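Local coordinates for probable aminotransferase (Pseudomonas aeruginosa, PDB 5YKR), which is a probable class-III aminotransferase, a pyridoxal phosphate protein of two-subunit assembly with its cofactor covalently bound, at residues Ser30-Tyr34 against Asn56-Leu60; Gln76-Ala81 against Gly421-Thr425; Met88-Gln93 against Leu432-Ala436; Ala359-Glu363 against Arg381-Val386. One frame throughout, in Å; residues are numbered along the deposited sequence.

Contact 1: Ser30-Tyr34 against Asn56-Leu60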
loop_
_atom_site.group_PDB
_atom_site.type_symbol
_atom_site.label_atom_id
_atom_site.label_comp_id
_atom_site.label_asym_id
_atom_site.label_seq_id
_atom_site.Cartn_x
_atom_site.Cartn_y
_atom_site.Cartn_z
ATOM N N SER A 30 3.305 18.414 22.782
ATOM C CA SER A 30 2.722 18.035 21.479
ATOM C C SER A 30 2.452 19.260 20.623
ATOM O O SER A 30 2.698 19.217 19.418
ATOM C CB SER A 30 1.465 17.156 21.654
ATOM O OG SER A 30 1.867 15.847 21.976
ATOM N N ALA A 31 2.009 20.358 21.250
ATOM C CA ALA A 31 1.767 21.606 20.501
ATOM C C ALA A 31 3.054 22.192 19.935
ATOM O O ALA A 31 3.092 22.657 18.810
ATOM C CB ALA A 31 1.025 22.618 21.360
ATOM N N GLN A 32 4.117 22.153 20.716
ATOM C CA GLN A 32 5.426 22.593 20.251
ATOM C C GLN A 32 5.898 21.722 19.096
ATOM O O GLN A 32 6.423 22.216 18.076
ATOM C CB GLN A 32 6.411 22.572 21.429
ATOM C CG GLN A 32 7.885 22.841 21.158
ATOM C CD GLN A 32 8.722 22.757 22.465
ATOM O OE1 GLN A 32 8.417 21.969 23.408
ATOM N NE2 GLN A 32 9.774 23.578 22.542
ATOM N N ALA A 33 5.714 20.416 19.250
ATOM C CA ALA A 33 6.066 19.489 18.175
ATOM C C ALA A 33 5.289 19.797 16.896
ATOM O O ALA A 33 5.821 19.690 15.807
ATOM C CB ALA A 33 5.850 18.050 18.606
ATOM N N TYR A 34 4.011 20.144 17.015
ATOM C CA TYR A 34 3.194 20.479 15.844
ATOM C C TYR A 34 3.753 21.683 15.100
ATOM O O TYR A 34 3.820 21.667 13.878
ATOM C CB TYR A 34 1.744 20.733 16.248
ATOM C CG TYR A 34 0.788 20.857 15.109
ATOM C CD1 TYR A 34 0.616 19.833 14.202
ATOM C CD2 TYR A 34 0.040 22.027 14.926
ATOM C CE1 TYR A 34 -0.286 19.958 13.147
ATOM C CE2 TYR A 34 -0.871 22.148 13.893
ATOM C CZ TYR A 34 -1.023 21.117 12.994
ATOM O OH TYR A 34 -1.918 21.281 11.960
ATOM N N ASN A 56 -6.080 20.988 19.006
ATOM C CA ASN A 56 -5.426 21.855 18.068
ATOM C C ASN A 56 -4.215 21.233 17.389
ATOM O O ASN A 56 -3.738 21.765 16.394
ATOM C CB ASN A 56 -5.135 23.162 18.763
ATOM C CG ASN A 56 -6.401 23.980 19.017
ATOM O OD1 ASN A 56 -7.243 24.145 18.120
ATOM N ND2 ASN A 56 -6.537 24.506 20.227
ATOM N N CYS A 57 -3.806 20.061 17.837
ATOM C CA CYS A 57 -2.783 19.279 17.128
ATOM C C CYS A 57 -2.920 17.817 17.498
ATOM O O CYS A 57 -3.502 17.493 18.540
ATOM C CB CYS A 57 -1.370 19.747 17.529
ATOM S SG CYS A 57 -1.011 19.600 19.307
ATOM N N PRO A 58 -2.371 16.899 16.655
ATOM C CA PRO A 58 -2.314 15.515 17.077
ATOM C C PRO A 58 -1.341 15.335 18.248
ATOM O O PRO A 58 -0.297 16.004 18.334
ATOM C CB PRO A 58 -1.776 14.769 15.851
ATOM C CG PRO A 58 -1.114 15.788 15.051
ATOM C CD PRO A 58 -1.831 17.072 15.287
ATOM N N LEU A 59 -1.700 14.424 19.150
ATOM C CA LEU A 59 -0.745 14.025 20.200
ATOM C C LEU A 59 0.471 13.315 19.586
ATOM O O LEU A 59 0.306 12.502 18.696
ATOM C CB LEU A 59 -1.429 13.089 21.172
ATOM C CG LEU A 59 -2.679 13.551 21.919
ATOM C CD1 LEU A 59 -3.273 12.361 22.649
ATOM C CD2 LEU A 59 -2.327 14.700 22.839
ATOM N N LEU A 60 1.659 13.591 20.145
ATOM C CA LEU A 60 2.834 12.749 19.871
ATOM C C LEU A 60 2.908 11.665 20.954
ATOM O O LEU A 60 2.856 11.939 22.156
ATOM C CB LEU A 60 4.159 13.493 19.788
ATOM C CG LEU A 60 4.568 13.967 18.383
ATOM C CD1 LEU A 60 3.615 15.108 18.008
ATOM C CD2 LEU A 60 6.002 14.417 18.323
HETATM O O HOH W 1 1.595 17.538 17.089
#
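Ser30 OG takes the backbone N-H of Leu60 in a hydrogen bond of 2.9 Å from Leu60 N, almost perfectly straight at 178°. A small hydroxyl suits this place: it can enter a buried seam between helix and loop and satisfy a peptide N-H there. One turn further along the helix, the Tyr34 ring takes Cys57 over one face. Cys57 CB stands 3.9 Å from the centroid of the Tyr34 ring, a CH-pi contact 30° off the ring normal, and Pro58 CD adds a second carbon near Tyr34 CD1. The ring gets there because CG lies anti to the backbone N (chi1 -170°). Cys57 SG, compact and apolar in this setting, rests against the backbone of Ala31, with Ala31 CA 3.6 Å from Cys57 SG. Ala33 is short enough to let both methyls of Leu60 close on its CB, the nearer being Leu60 CD2 at 3.6 Å from Ala33 CB.

A water joins the backbones, donating to Ser30 O and to Pro58 O. Further out, Ser30 N is bound by Asp73, the Tyr34 hydroxyl by Gln51 and Arg38, and Asn56 ND2 by Asp24. Leu118 and Pro113 of the second subunit pack on Ala33 and Leu60. The whole is a helix-on-loop packing in the N-terminal part of the aminotransferase, where helix 28-37 covers the chain entering strand 61-65 beside the dimer interface.

Contact 2: Gln76-Ala81 against Gly421-Thr425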
loop_
_atom_site.group_PDB
_atom_site.type_symbol
_atom_site.label_atom_id
_atom_site.label_comp_id
_atom_site.label_asym_id
_atom_site.label_seq_id
_atom_site.Cartn_x
_atom_site.Cartn_y
_atom_site.Cartn_z
ATOM N N GLN A 76 -1.424 9.930 30.250
ATOM C CA GLN A 76 -1.729 8.513 30.027
ATOM C C GLN A 76 -3.153 8.369 29.592
ATOM O O GLN A 76 -4.030 9.054 30.101
ATOM C CB GLN A 76 -1.450 7.677 31.282
ATOM C CG GLN A 76 0.033 7.637 31.603
ATOM C CD GLN A 76 0.402 6.601 32.655
ATOM O OE1 GLN A 76 -0.084 5.455 32.675
ATOM N NE2 GLN A 76 1.263 7.023 33.560
ATOM N N TYR A 77 -3.410 7.422 28.688
ATOM C CA TYR A 77 -4.710 7.185 28.117
ATOM C C TYR A 77 -5.024 5.699 28.099
ATOM O O TYR A 77 -4.103 4.875 27.961
ATOM C CB TYR A 77 -4.770 7.686 26.652
ATOM C CG TYR A 77 -4.308 9.110 26.459
ATOM C CD1 TYR A 77 -2.968 9.405 26.365
ATOM C CD2 TYR A 77 -5.213 10.168 26.426
ATOM C CE1 TYR A 77 -2.517 10.721 26.267
ATOM C CE2 TYR A 77 -4.790 11.470 26.253
ATOM C CZ TYR A 77 -3.435 11.756 26.182
ATOM O OH TYR A 77 -3.059 13.080 26.046
ATOM N N VAL A 78 -6.311 5.374 28.199
ATOM C CA VAL A 78 -6.819 4.103 27.733
ATOM C C VAL A 78 -7.279 4.330 26.281
ATOM O O VAL A 78 -7.910 5.337 25.927
ATOM C CB VAL A 78 -7.953 3.459 28.557
ATOM C CG1 VAL A 78 -9.002 4.408 28.876
ATOM C CG2 VAL A 78 -8.579 2.308 27.807
ATOM N N ASP A 79 -6.871 3.395 25.424
ATOM C CA ASP A 79 -7.033 3.509 23.979
ATOM C C ASP A 79 -8.116 2.592 23.482
ATOM O O ASP A 79 -7.944 1.347 23.434
ATOM C CB ASP A 79 -5.689 3.234 23.308
ATOM C CG ASP A 79 -5.674 3.604 21.845
ATOM O OD1 ASP A 79 -6.733 4.006 21.303
ATOM O OD2 ASP A 79 -4.602 3.443 21.198
ATOM N N PHE A 80 -9.255 3.200 23.080
ATOM C CA PHE A 80 -10.322 2.532 22.347
ATOM C C PHE A 80 -10.311 2.814 20.824
ATOM O O PHE A 80 -11.180 2.346 20.080
ATOM C CB PHE A 80 -11.713 2.922 22.937
ATOM C CG PHE A 80 -12.007 2.356 24.300
ATOM C CD1 PHE A 80 -12.404 1.054 24.435
ATOM C CD2 PHE A 80 -11.799 3.094 25.443
ATOM C CE1 PHE A 80 -12.675 0.507 25.667
ATOM C CE2 PHE A 80 -12.068 2.543 26.697
ATOM C CZ PHE A 80 -12.519 1.280 26.792
ATOM N N ALA A 81 -9.332 3.622 20.411
ATOM C CA ALA A 81 -9.107 3.946 18.988
ATOM C C ALA A 81 -8.251 2.902 18.277
ATOM O O ALA A 81 -8.533 2.504 17.136
ATOM C CB ALA A 81 -8.419 5.300 18.901
ATOM N N GLY A 421 -8.271 11.321 29.518
ATOM C CA GLY A 421 -7.525 10.065 29.462
ATOM C C GLY A 421 -8.158 8.894 28.703
ATOM O O GLY A 421 -7.795 7.725 28.956
ATOM N N VAL A 422 -9.056 9.170 27.754
ATOM C CA VAL A 422 -9.648 8.119 26.925
ATOM C C VAL A 422 -9.527 8.546 25.445
ATOM O O VAL A 422 -10.027 9.622 25.053
ATOM C CB VAL A 422 -11.099 7.851 27.269
ATOM C CG1 VAL A 422 -11.719 6.912 26.251
ATOM C CG2 VAL A 422 -11.229 7.300 28.696
ATOM N N LEU A 423 -8.878 7.723 24.634
ATOM C CA LEU A 423 -8.811 7.963 23.200
ATOM C C LEU A 423 -9.868 7.174 22.426
ATOM O O LEU A 423 -9.979 5.964 22.552
ATOM C CB LEU A 423 -7.418 7.532 22.660
ATOM C CG LEU A 423 -6.233 8.280 23.229
ATOM C CD1 LEU A 423 -4.911 7.688 22.772
ATOM C CD2 LEU A 423 -6.314 9.741 22.873
ATOM N N LEU A 424 -10.558 7.885 21.574
ATOM C CA LEU A 424 -11.513 7.346 20.627
ATOM C C LEU A 424 -11.069 7.783 19.240
ATOM O O LEU A 424 -10.608 8.927 19.052
ATOM C CB LEU A 424 -12.912 7.899 20.887
ATOM C CG LEU A 424 -13.417 7.492 22.255
ATOM C CD1 LEU A 424 -14.585 8.391 22.615
ATOM C CD2 LEU A 424 -13.805 6.046 22.279
ATOM N N THR A 425 -11.223 6.919 18.243
ATOM C CA THR A 425 -10.812 7.291 16.915
ATOM C C THR A 425 -11.576 8.500 16.426
ATOM O O THR A 425 -12.792 8.583 16.638
ATOM C CB THR A 425 -10.898 6.134 15.941
ATOM O OG1 THR A 425 -10.377 6.567 14.676
ATOM C CG2 THR A 425 -12.314 5.629 15.745
HETATM O O HOH W 2 -12.397 4.476 18.973
#
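Leu423 packs its side chain against Tyr77. Leu423 CB lies 3.8 Å from Asp79 OD1; CG follows at 3.8 Å from Tyr77 CB, and CD1 leans on the same CB and on CG of the ring. CD2 reaches the ring carbons, 3.7 Å from Tyr77 CD2. With CG beside the backbone N (chi1 -62°), the two methyls spread over Tyr77 CB and the ring atoms CG and CD2; leucine suits the place because its two branches can touch both the CB and the ring. Leu59 touches both residues from beyond, and the tyrosine hydroxyl bonds to Asp71.

The backbones beneath pair in parallel. Val78 N gives to Gly421 O, Leu423 N to Val78 O at 2.9 Å, and Phe80 N to Leu423 O. Val78 and Val422 run alongside each other in the same direction, with Val78 CG1 3.7 Å from Val422 CG2. Gly421 has a positive phi that suits glycine and closes a Schellman motif at the end of helix 407-418, so strand 422-423, outermost of this sheet within the chain, starts straight from a helix. Asp79 OD1 accepts from Ala81 N, an Asx turn just as strand 76-79 ends.

Three backbone hydrogen bonds thus join the strands; apolar Val78 and Val422 share one face, while Leu423 shares the other with the Asp79 carboxylate. There OD1 accepts from the N-H of Ala81 and Leu82 and OD2 pairs with His91, which would probably favour a charged carboxylate.

Contact 3: Met88-Gln93 against Leu432-Ala436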
loop_
_atom_site.group_PDB
_atom_site.type_symbol
_atom_site.label_atom_id
_atom_site.label_comp_id
_atom_site.label_asym_id
_atom_site.label_seq_id
_atom_site.Cartn_x
_atom_site.Cartn_y
_atom_site.Cartn_z
ATOM N N MET A 88 -6.105 -3.308 16.349
ATOM C CA MET A 88 -7.306 -3.889 16.927
ATOM C C MET A 88 -7.072 -4.853 18.086
ATOM O O MET A 88 -7.904 -4.909 19.022
ATOM C CB MET A 88 -8.087 -4.630 15.817
ATOM C CG MET A 88 -9.232 -5.464 16.329
ATOM S SD MET A 88 -10.185 -6.098 14.965
ATOM C CE MET A 88 -11.293 -7.085 15.907
ATOM N N PHE A 89 -5.999 -5.631 18.019
ATOM C CA PHE A 89 -5.705 -6.571 19.111
ATOM C C PHE A 89 -4.772 -6.065 20.181
ATOM O O PHE A 89 -4.302 -6.843 21.013
ATOM C CB PHE A 89 -5.280 -7.933 18.538
ATOM C CG PHE A 89 -6.334 -8.528 17.675
ATOM C CD1 PHE A 89 -7.359 -9.264 18.265
ATOM C CD2 PHE A 89 -6.320 -8.339 16.302
ATOM C CE1 PHE A 89 -8.387 -9.730 17.523
ATOM C CE2 PHE A 89 -7.399 -8.791 15.536
ATOM C CZ PHE A 89 -8.403 -9.499 16.183
ATOM N N GLY A 90 -4.580 -4.737 20.194
ATOM C CA GLY A 90 -3.711 -4.063 21.149
ATOM C C GLY A 90 -2.386 -3.647 20.547
ATOM O O GLY A 90 -1.943 -4.142 19.483
ATOM N N HIS A 91 -1.730 -2.735 21.234
ATOM C CA HIS A 91 -0.389 -2.327 20.877
ATOM C C HIS A 91 0.627 -3.340 21.361
ATOM O O HIS A 91 0.509 -3.852 22.476
ATOM C CB HIS A 91 -0.101 -0.953 21.450
ATOM C CG HIS A 91 -1.041 0.089 20.966
ATOM N ND1 HIS A 91 -1.130 0.453 19.646
ATOM C CD2 HIS A 91 -1.991 0.791 21.629
ATOM C CE1 HIS A 91 -2.059 1.392 19.526
ATOM N NE2 HIS A 91 -2.623 1.607 20.713
ATOM N N ALA A 92 1.677 -3.564 20.551
ATOM C CA ALA A 92 2.818 -4.330 21.025
ATOM C C ALA A 92 2.435 -5.731 21.566
ATOM O O ALA A 92 2.917 -6.157 22.633
ATOM C CB ALA A 92 3.595 -3.528 22.083
ATOM N N GLN A 93 1.561 -6.429 20.859
ATOM C CA GLN A 93 1.271 -7.848 21.209
ATOM C C GLN A 93 2.575 -8.618 21.216
ATOM O O GLN A 93 3.313 -8.604 20.243
ATOM C CB GLN A 93 0.304 -8.453 20.181
ATOM C CG GLN A 93 -1.159 -8.379 20.464
ATOM C CD GLN A 93 -1.644 -9.293 21.551
ATOM O OE1 GLN A 93 -0.888 -10.141 22.125
ATOM N NE2 GLN A 93 -2.951 -9.135 21.861
ATOM N N LEU A 432 -13.466 0.320 20.372
ATOM C CA LEU A 432 -13.053 -1.020 20.058
ATOM C C LEU A 432 -12.320 -1.600 21.276
ATOM O O LEU A 432 -11.411 -0.950 21.821
ATOM C CB LEU A 432 -12.096 -0.917 18.827
ATOM C CG LEU A 432 -11.631 -2.224 18.191
ATOM C CD1 LEU A 432 -12.755 -3.160 17.708
ATOM C CD2 LEU A 432 -10.723 -1.845 17.062
ATOM N N THR A 433 -12.682 -2.814 21.655
ATOM C CA THR A 433 -12.000 -3.511 22.747
ATOM C C THR A 433 -10.960 -4.482 22.194
ATOM O O THR A 433 -11.067 -4.939 21.062
ATOM C CB THR A 433 -13.000 -4.284 23.625
ATOM O OG1 THR A 433 -13.653 -5.261 22.830
ATOM C CG2 THR A 433 -14.023 -3.355 24.210
ATOM N N CYS A 434 -9.925 -4.728 22.997
ATOM C CA CYS A 434 -8.872 -5.669 22.669
ATOM C C CYS A 434 -8.615 -6.576 23.867
ATOM O O CYS A 434 -9.184 -6.357 24.939
ATOM C CB CYS A 434 -7.592 -4.930 22.237
ATOM S SG CYS A 434 -6.755 -4.027 23.501
ATOM N N PRO A 435 -7.755 -7.584 23.711
ATOM C CA PRO A 435 -7.527 -8.491 24.860
ATOM C C PRO A 435 -6.984 -7.814 26.108
ATOM O O PRO A 435 -7.236 -8.311 27.208
ATOM C CB PRO A 435 -6.527 -9.503 24.297
ATOM C CG PRO A 435 -6.838 -9.545 22.866
ATOM C CD PRO A 435 -7.144 -8.116 22.490
ATOM N N ALA A 436 -6.285 -6.668 25.936
ATOM C CA ALA A 436 -5.717 -5.914 27.055
ATOM C C ALA A 436 -6.712 -4.911 27.715
ATOM O O ALA A 436 -6.414 -4.359 28.786
ATOM C CB ALA A 436 -4.475 -5.186 26.624
HETATM O O HOH W 3 -4.091 -6.504 23.761
#
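This is a loop-against-loop packing inside the fold: the loop that precedes helix 94-104 lies on the chain that leaves strand 430-432, and no direct hydrogen bond joins them. Cys434 fits close to the backbone, its CB 3.2 Å from Met88 O and its sulfur beside Gly90 CA. Gly90, with phi at 104°, holds a conformation that suits glycine and brings its CA against Cys434 SG. Pro435 meets the next peptide, its CD 3.4 Å from Phe89 O. That oxygen is well supplied with donors: Gln93 NE2 bonds to it at 2.8 Å with an N-H angle of 159°, and a water donates to it as well. The amide reaches back because the glutamine chain bends at chi2 (-73°), which also brings NE2 near Pro435 CG. Met88, extended, meets Leu432 at about a right angle, with Met88 CG 4.0 Å from Leu432 CD2; Met88 CG also lies over one face of the Phe89 ring. Flexible methionine and branched leucine suit this apolar junction. Thr433 O is buried without a partner. Met355 of helix 349-372 packs on Met88, Phe89 and Pro435, Val346 of helix 333-346 covers Phe89 and Gln93, and the Leu432 backbone pairs with Phe80 after strand 76-79.

Contact 4: Ala359-Glu363 against Arg381-Val386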
loop_
_atom_site.group_PDB
_atom_site.type_symbol
_atom_site.label_atom_id
_atom_site.label_comp_id
_atom_site.label_asym_id
_atom_site.label_seq_id
_atom_site.Cartn_x
_atom_site.Cartn_y
_atom_site.Cartn_z
ATOM N N ALA A 359 -16.876 -5.300 25.318
ATOM C CA ALA A 359 -17.663 -4.496 24.375
ATOM C C ALA A 359 -19.145 -4.467 24.756
ATOM O O ALA A 359 -19.797 -3.429 24.653
ATOM C CB ALA A 359 -17.431 -4.969 22.959
ATOM N N ALA A 360 -19.677 -5.599 25.209
ATOM C CA ALA A 360 -21.063 -5.639 25.667
ATOM C C ALA A 360 -21.279 -4.756 26.852
ATOM O O ALA A 360 -22.295 -4.080 26.932
ATOM C CB ALA A 360 -21.459 -7.055 25.986
ATOM N N GLN A 361 -20.308 -4.723 27.770
ATOM C CA GLN A 361 -20.380 -3.848 28.939
ATOM C C GLN A 361 -20.417 -2.374 28.473
ATOM O O GLN A 361 -21.178 -1.565 28.961
ATOM C CB GLN A 361 -19.188 -4.121 29.876
ATOM C CG GLN A 361 -19.061 -3.223 31.135
ATOM C CD GLN A 361 -17.669 -3.280 31.801
ATOM O OE1 GLN A 361 -16.866 -4.168 31.489
ATOM N NE2 GLN A 361 -17.383 -2.329 32.716
ATOM N N LEU A 362 -19.556 -2.035 27.515
ATOM C CA LEU A 362 -19.448 -0.666 27.026
ATOM C C LEU A 362 -20.763 -0.254 26.335
ATOM O O LEU A 362 -21.295 0.841 26.596
ATOM C CB LEU A 362 -18.215 -0.546 26.090
ATOM C CG LEU A 362 -17.832 0.885 25.690
ATOM C CD1 LEU A 362 -16.316 0.964 25.442
ATOM C CD2 LEU A 362 -18.620 1.353 24.482
ATOM N N GLU A 363 -21.283 -1.147 25.491
ATOM C CA GLU A 363 -22.549 -0.938 24.793
ATOM C C GLU A 363 -23.697 -0.705 25.794
ATOM O O GLU A 363 -24.455 0.241 25.664
ATOM C CB GLU A 363 -22.874 -2.161 23.938
ATOM C CG GLU A 363 -24.238 -2.096 23.243
ATOM C CD GLU A 363 -24.695 -3.452 22.714
ATOM O OE1 GLU A 363 -24.074 -4.500 23.039
ATOM O OE2 GLU A 363 -25.666 -3.450 21.939
ATOM N N ARG A 381 -23.677 -2.694 18.418
ATOM C CA ARG A 381 -22.433 -3.455 18.635
ATOM C C ARG A 381 -22.343 -4.587 17.611
ATOM O O ARG A 381 -23.329 -5.281 17.309
ATOM C CB ARG A 381 -22.382 -4.018 20.060
ATOM C CG ARG A 381 -21.139 -4.878 20.320
ATOM C CD ARG A 381 -20.987 -5.256 21.768
ATOM N NE ARG A 381 -21.980 -6.248 22.166
ATOM C CZ ARG A 381 -21.831 -7.557 22.059
ATOM N NH1 ARG A 381 -20.708 -8.091 21.533
ATOM N NH2 ARG A 381 -22.804 -8.358 22.500
ATOM N N ILE A 382 -21.143 -4.757 17.053
ATOM C CA ILE A 382 -20.786 -5.932 16.270
ATOM C C ILE A 382 -19.537 -6.519 16.907
ATOM O O ILE A 382 -18.414 -6.037 16.708
ATOM C CB ILE A 382 -20.598 -5.663 14.760
ATOM C CG1 ILE A 382 -19.850 -4.407 14.461
ATOM C CG2 ILE A 382 -21.946 -5.655 14.125
ATOM C CD1 ILE A 382 -19.335 -4.426 13.033
ATOM N N GLY A 383 -19.760 -7.530 17.752
ATOM C CA GLY A 383 -18.649 -8.154 18.439
ATOM C C GLY A 383 -17.901 -7.197 19.350
ATOM O O GLY A 383 -18.465 -6.698 20.316
ATOM N N ALA A 384 -16.637 -6.942 19.027
ATOM C CA ALA A 384 -15.757 -6.079 19.793
ATOM C C ALA A 384 -15.918 -4.591 19.527
ATOM O O ALA A 384 -15.247 -3.772 20.188
ATOM C CB ALA A 384 -14.320 -6.471 19.543
ATOM N N ARG A 385 -16.764 -4.208 18.547
ATOM C CA ARG A 385 -16.815 -2.838 18.063
ATOM C C ARG A 385 -18.196 -2.240 18.361
ATOM O O ARG A 385 -19.204 -2.865 18.036
ATOM C CB ARG A 385 -16.539 -2.857 16.535
ATOM C CG ARG A 385 -16.348 -1.523 15.867
ATOM C CD ARG A 385 -16.217 -1.703 14.364
ATOM N NE ARG A 385 -15.850 -0.421 13.775
ATOM C CZ ARG A 385 -14.575 0.026 13.627
ATOM N NH1 ARG A 385 -13.535 -0.726 13.961
ATOM N NH2 ARG A 385 -14.374 1.256 13.225
ATOM N N VAL A 386 -18.219 -1.057 19.003
ATOM C CA VAL A 386 -19.470 -0.431 19.469
ATOM C C VAL A 386 -19.546 1.004 18.925
ATOM O O VAL A 386 -18.571 1.755 19.048
ATOM C CB VAL A 386 -19.469 -0.353 21.020
ATOM C CG1 VAL A 386 -20.714 0.333 21.581
ATOM C CG2 VAL A 386 -19.339 -1.769 21.607
HETATM O O HOH W 4 -26.083 -4.024 19.144
HETATM O O HOH W 5 -24.880 -7.383 24.146
#
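Arg381 and Glu363 cross at about a right angle, their guanidinium and carboxylate planes 63° apart, and meet in a salt bridge of 2.9 Å from Arg381 NE to Glu363 OE1. The oxygen lies in the guanidinium plane, at its edge, whereas the nitrogen comes from above the carboxylate plane, 38° out of it. The bridge is a single bond because NE alone of the guanidinium nitrogens bonds OE1: NH1 gives to Gly383 O at 2.9 Å, and NH2 to a water that donates to Glu363 OE1. Glutamate suits the site because its extended chain, with CG anti to the backbone N, carries OE1 out across the gap from the helix to Arg381. Arginine suits its own because a bend at chi3 (72°) lays the group against the helix, with Ala360 CB over one face, 3.7 Å above the plane. Arg367 makes a second salt bridge, to Glu363 OE2.

Here helix 349-372 packs on a beta hairpin, strands 378-382 and 385-389, joined by a type II' turn from Ile382 to Arg385, in which Gly383 takes the positive phi. Ala359 faces this turn, its CB 3.3 Å from Gly383 O, a closeness that a methyl permits. Val386 is buried between Ala359 and Leu362: CG2 rests on Ala359 O, and CG1 lies 3.7 Å from Leu362 CD2. Beyond, Leu362 runs on to Phe80, Ala431 and helix 439-456.

Contacts 1, 2 and 3 are buried, while contact 4 is only partly so, and it alone has a salt bridge across it. Contact 2 is built mainly on backbone bonds between strands; contact 1 on one side-chain bond and a CH-pi approach; contact 3 almost wholly on packing, with a weak water link. Contacts 1 and 3 touch the second subunit, contacts 2 and 4 do not. Contacts 1 and 2 meet through Leu59, whose CD1 lies 3.5 Å from Tyr77 OH. Contacts 2 and 3 join through the backbones of Phe80 and Leu432. Contacts 3 and 4 meet round the hairpin, strand 430-432 and helix 349-372, with Thr433 N near Ala384 O. Contact 4 is nested within the chain loops closed by contacts 2 and 3.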